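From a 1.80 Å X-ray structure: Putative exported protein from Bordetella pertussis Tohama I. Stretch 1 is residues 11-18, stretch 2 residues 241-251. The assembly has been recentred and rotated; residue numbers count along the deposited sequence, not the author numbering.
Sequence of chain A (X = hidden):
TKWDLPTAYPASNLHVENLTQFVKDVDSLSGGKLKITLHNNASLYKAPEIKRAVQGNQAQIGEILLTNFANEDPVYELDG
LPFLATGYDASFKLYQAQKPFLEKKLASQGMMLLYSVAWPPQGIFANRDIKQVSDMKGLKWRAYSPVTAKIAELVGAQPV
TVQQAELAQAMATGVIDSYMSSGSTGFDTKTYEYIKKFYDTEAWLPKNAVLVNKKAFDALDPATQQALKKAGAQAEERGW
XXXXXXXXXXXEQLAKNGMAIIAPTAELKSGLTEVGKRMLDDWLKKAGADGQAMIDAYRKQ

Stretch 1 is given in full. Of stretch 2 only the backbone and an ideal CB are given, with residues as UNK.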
# COMPACT_ATOMS: atom_id res chain seq x y z
N ALA A 11 5.07 1.12 -14.71
CA ALA A 11 5.08 -0.22 -15.27
C ALA A 11 6.07 -1.15 -14.56
O ALA A 11 5.80 -2.34 -14.43
CB ALA A 11 5.36 -0.17 -16.79
N SER A 12 7.20 -0.62 -14.10
CA SER A 12 8.24 -1.44 -13.47
C SER A 12 7.89 -1.86 -12.03
O SER A 12 8.53 -2.73 -11.45
CB SER A 12 9.61 -0.77 -13.53
OG SER A 12 9.60 0.48 -12.87
N ASN A 13 6.85 -1.25 -11.48
CA ASN A 13 6.44 -1.56 -10.11
C ASN A 13 5.78 -2.94 -9.98
O ASN A 13 4.97 -3.36 -10.84
CB ASN A 13 5.58 -0.42 -9.58
CG ASN A 13 4.90 -0.75 -8.26
OD1 ASN A 13 5.45 -0.50 -7.17
ND2 ASN A 13 3.73 -1.32 -8.34
N LEU A 14 6.14 -3.65 -8.91
CA LEU A 14 5.64 -5.01 -8.64
C LEU A 14 4.10 -5.14 -8.71
O LEU A 14 3.59 -6.12 -9.29
CB LEU A 14 6.22 -5.59 -7.32
CG LEU A 14 5.68 -5.08 -5.96
CD1 LEU A 14 4.48 -5.90 -5.47
CD2 LEU A 14 6.78 -5.03 -4.89
N HIS A 15 3.35 -4.17 -8.17
CA HIS A 15 1.87 -4.25 -8.25
C HIS A 15 1.38 -4.15 -9.70
O HIS A 15 0.39 -4.77 -10.06
CB HIS A 15 1.19 -3.14 -7.46
CG HIS A 15 1.35 -3.27 -5.98
ND1 HIS A 15 0.59 -4.13 -5.21
CD2 HIS A 15 2.22 -2.66 -5.12
CE1 HIS A 15 0.96 -4.03 -3.94
NE2 HIS A 15 1.94 -3.14 -3.87
N VAL A 16 2.09 -3.36 -10.51
CA VAL A 16 1.66 -3.10 -11.90
C VAL A 16 2.09 -4.25 -12.81
O VAL A 16 1.33 -4.65 -13.72
CB VAL A 16 2.16 -1.74 -12.41
CG1 VAL A 16 1.56 -1.41 -13.78
CG2 VAL A 16 1.78 -0.63 -11.41
N GLU A 17 3.30 -4.76 -12.59
CA GLU A 17 3.71 -6.04 -13.18
C GLU A 17 2.61 -7.09 -12.93
O GLU A 17 2.22 -7.80 -13.85
CB GLU A 17 5.04 -6.52 -12.61
CG GLU A 17 5.50 -7.88 -13.18
CD GLU A 17 6.87 -8.32 -12.64
OE1 GLU A 17 7.31 -9.47 -12.94
OE2 GLU A 17 7.51 -7.53 -11.91
N ASN A 18 2.11 -7.17 -11.69
CA ASN A 18 1.05 -8.15 -11.36
C ASN A 18 -0.25 -7.81 -12.10
O ASN A 18 -0.96 -8.71 -12.61
CB ASN A 18 0.78 -8.17 -9.84
CG ASN A 18 -0.06 -9.33 -9.39
OD1 ASN A 18 0.13 -10.46 -9.84
ND2 ASN A 18 -0.97 -9.07 -8.48
N UNK A 241 3.10 -13.35 -3.51
CA UNK A 241 4.29 -14.09 -3.91
C UNK A 241 5.41 -13.16 -4.40
O UNK A 241 6.54 -13.21 -3.89
CB UNK A 241 3.93 -15.10 -5.01
N UNK A 242 5.09 -12.31 -5.38
CA UNK A 242 6.11 -11.44 -5.98
C UNK A 242 6.59 -10.35 -5.01
O UNK A 242 7.76 -9.96 -5.05
CB UNK A 242 5.56 -10.79 -7.25
N UNK A 243 5.69 -9.90 -4.14
CA UNK A 243 6.04 -8.87 -3.17
C UNK A 243 7.13 -9.39 -2.24
O UNK A 243 8.16 -8.75 -2.06
CB UNK A 243 4.81 -8.43 -2.37
N UNK A 244 6.91 -10.58 -1.69
CA UNK A 244 7.87 -11.16 -0.72
C UNK A 244 9.16 -11.57 -1.41
O UNK A 244 10.25 -11.28 -0.89
CB UNK A 244 7.26 -12.37 -0.01
N UNK A 245 9.04 -12.24 -2.55
CA UNK A 245 10.21 -12.71 -3.30
C UNK A 245 11.16 -11.60 -3.73
O UNK A 245 12.39 -11.74 -3.62
CB UNK A 245 9.75 -13.47 -4.54
N UNK A 246 10.60 -10.48 -4.18
CA UNK A 246 11.44 -9.38 -4.69
C UNK A 246 12.00 -8.47 -3.60
O UNK A 246 12.95 -7.70 -3.84
CB UNK A 246 10.63 -8.53 -5.67
N UNK A 247 11.44 -8.58 -2.39
CA UNK A 247 11.86 -7.71 -1.29
C UNK A 247 13.37 -7.84 -1.04
O UNK A 247 14.08 -6.81 -0.93
CB UNK A 247 11.08 -8.05 -0.02
N UNK A 248 13.88 -9.07 -0.98
CA UNK A 248 15.32 -9.25 -0.79
C UNK A 248 16.08 -8.75 -2.01
O UNK A 248 17.14 -8.17 -1.86
CB UNK A 248 15.65 -10.72 -0.52
N UNK A 249 15.54 -8.95 -3.21
CA UNK A 249 16.20 -8.46 -4.43
C UNK A 249 16.34 -6.94 -4.40
O UNK A 249 17.40 -6.42 -4.75
CB UNK A 249 15.42 -8.89 -5.67
N UNK A 250 15.31 -6.23 -3.93
CA UNK A 250 15.39 -4.77 -3.94
C UNK A 250 16.42 -4.30 -2.94
O UNK A 250 17.19 -3.39 -3.25
CB UNK A 250 14.03 -4.14 -3.63
N UNK A 251 16.42 -4.89 -1.75
CA UNK A 251 17.38 -4.53 -0.70
C UNK A 251 18.84 -4.70 -1.16
O UNK A 251 19.65 -3.79 -0.97
CB UNK A 251 17.13 -5.38 0.54

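Stretch 2 is helical throughout and runs at 139° to the helix of stretch 1. No direct hydrogen bond joins the two stretches.

Position 241 has nothing of stretch 1 within 5.5 Å of its ideal CB. Many helix-compatible residues would suit. It is Lys241, whose NZ forms a salt bridge with OE2 of the residue at 245 (2.7 Å), one turn on.

Position 242 points toward stretch 1. Its ideal CB lies 5.2 Å from Leu14 CB, and the carboxylate of Glu17 lies a little beyond. A medium or large apolar side chain would fit, or a long one with a polar end. It is Leu242, chi1 m. Its CD2 reaches to 4.4 Å from Glu17 OE1.

Position 243 points sideways, yet its ideal CB is already 4.0 Å from Leu14 CD1. This is also where the backbones come nearest, with Leu14 CA and the CA of 243 6.7 Å apart. A small residue such as Ala or Ser would suit such close packing. It is Ser243. Its CB packs on Leu14 CD1, and its OG is hydrogen-bonded elsewhere in the structure.

Position 244 points away and 245 is out of reach; polar or charged residues would do at either. They are Gln244 and Glu245, the latter the partner of Lys241.

Position 246 points toward stretch 1, with its ideal CB 5.3 Å from Leu14 CD2. The carboxylate of Glu17 lies further out. A long side chain with an aliphatic stem suits, and a basic end would answer the charge. It is Lys246. Its CE comes to 3.7 Å from Glu17 OE2. NZ stays 4.3 Å from Glu17 OE1, so the charges attract without forming a salt bridge.

Positions 247, 248 and 249 have no stretch 1 atom near their ideal CB, and choice is wide. They are Asn247, Ser248 and Trp249; none touches stretch 1.

Position 250 points toward stretch 1, but no atom of stretch 1 lies within 5.5 Å of its ideal CB. A large side chain is needed to cross the gap. Leu14 offers an apolar surface, while Ser12 O and Leu14 N offer an acceptor and a donor. An aromatic with a polar tip, or a long polar residue, would suit. It is Tyr250, chi1 m. Tyr250 CE2 lies 4.4 Å from Leu14 CD2, an oblique approach to the ring. Its OH donates to water 1 (O 2.6 Å), which donates to Ser12 O (2.8 Å). Water 2 donates to Tyr250 OH (2.7 Å) and accepts from Leu14 N (3.0 Å).

Position 251 is out of reach, so many residues would suit. It is Lys251.

Stretch 2, residues 241-251: KLSQEKNSWYK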
# COMPACT_ATOMS: atom_id res chain seq x y z
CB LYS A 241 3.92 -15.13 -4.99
CG LYS A 241 5.07 -16.01 -5.50
CD LYS A 241 4.61 -16.81 -6.75
CE LYS A 241 5.78 -17.60 -7.40
NZ LYS A 241 6.59 -18.40 -6.42
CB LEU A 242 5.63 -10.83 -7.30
CG LEU A 242 5.60 -11.71 -8.58
CD1 LEU A 242 5.07 -13.21 -8.43
CD2 LEU A 242 4.82 -10.99 -9.68
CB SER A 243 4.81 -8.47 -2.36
OG SER A 243 5.13 -7.36 -1.52
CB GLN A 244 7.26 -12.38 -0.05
CG GLN A 244 8.23 -13.08 0.92
CD GLN A 244 7.58 -14.20 1.69
OE1 GLN A 244 8.27 -15.04 2.28
NE2 GLN A 244 6.25 -14.22 1.72
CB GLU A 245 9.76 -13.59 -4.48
CG GLU A 245 9.27 -14.99 -4.01
CD GLU A 245 8.81 -15.88 -5.14
OE1 GLU A 245 9.03 -15.53 -6.34
OE2 GLU A 245 8.24 -16.94 -4.84
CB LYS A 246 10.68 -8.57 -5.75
CG LYS A 246 10.51 -9.33 -7.05
CD LYS A 246 9.78 -8.51 -8.10
CE LYS A 246 9.16 -9.41 -9.16
NZ LYS A 246 10.14 -10.29 -9.87
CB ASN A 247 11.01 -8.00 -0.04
CG ASN A 247 11.37 -7.12 1.17
OD1 ASN A 247 11.50 -7.63 2.29
ND2 ASN A 247 11.53 -5.82 0.94
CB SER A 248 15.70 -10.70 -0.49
OG SER A 248 15.15 -11.55 -1.48
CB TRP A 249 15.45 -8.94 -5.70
CG TRP A 249 16.18 -8.64 -6.99
CD1 TRP A 249 17.04 -9.46 -7.66
CD2 TRP A 249 16.09 -7.44 -7.75
NE1 TRP A 249 17.50 -8.84 -8.80
CE2 TRP A 249 16.93 -7.59 -8.88
CE3 TRP A 249 15.38 -6.24 -7.59
CZ2 TRP A 249 17.09 -6.58 -9.84
CZ3 TRP A 249 15.53 -5.23 -8.55
CH2 TRP A 249 16.39 -5.42 -9.66
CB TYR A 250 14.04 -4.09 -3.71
CG TYR A 250 13.10 -4.14 -4.89
CD1 TYR A 250 13.39 -3.44 -6.09
CD2 TYR A 250 11.93 -4.89 -4.83
CE1 TYR A 250 12.52 -3.51 -7.18
CE2 TYR A 250 11.06 -4.95 -5.90
CZ TYR A 250 11.36 -4.26 -7.07
OH TYR A 250 10.48 -4.37 -8.13
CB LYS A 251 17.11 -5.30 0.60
CG LYS A 251 16.05 -4.64 1.48
CD LYS A 251 15.14 -5.61 2.19
CE LYS A 251 15.85 -6.72 2.89
NZ LYS A 251 14.95 -7.38 3.90
O HOH W 1 10.99 -2.74 -10.10
O HOH W 2 8.56 -2.61 -7.58
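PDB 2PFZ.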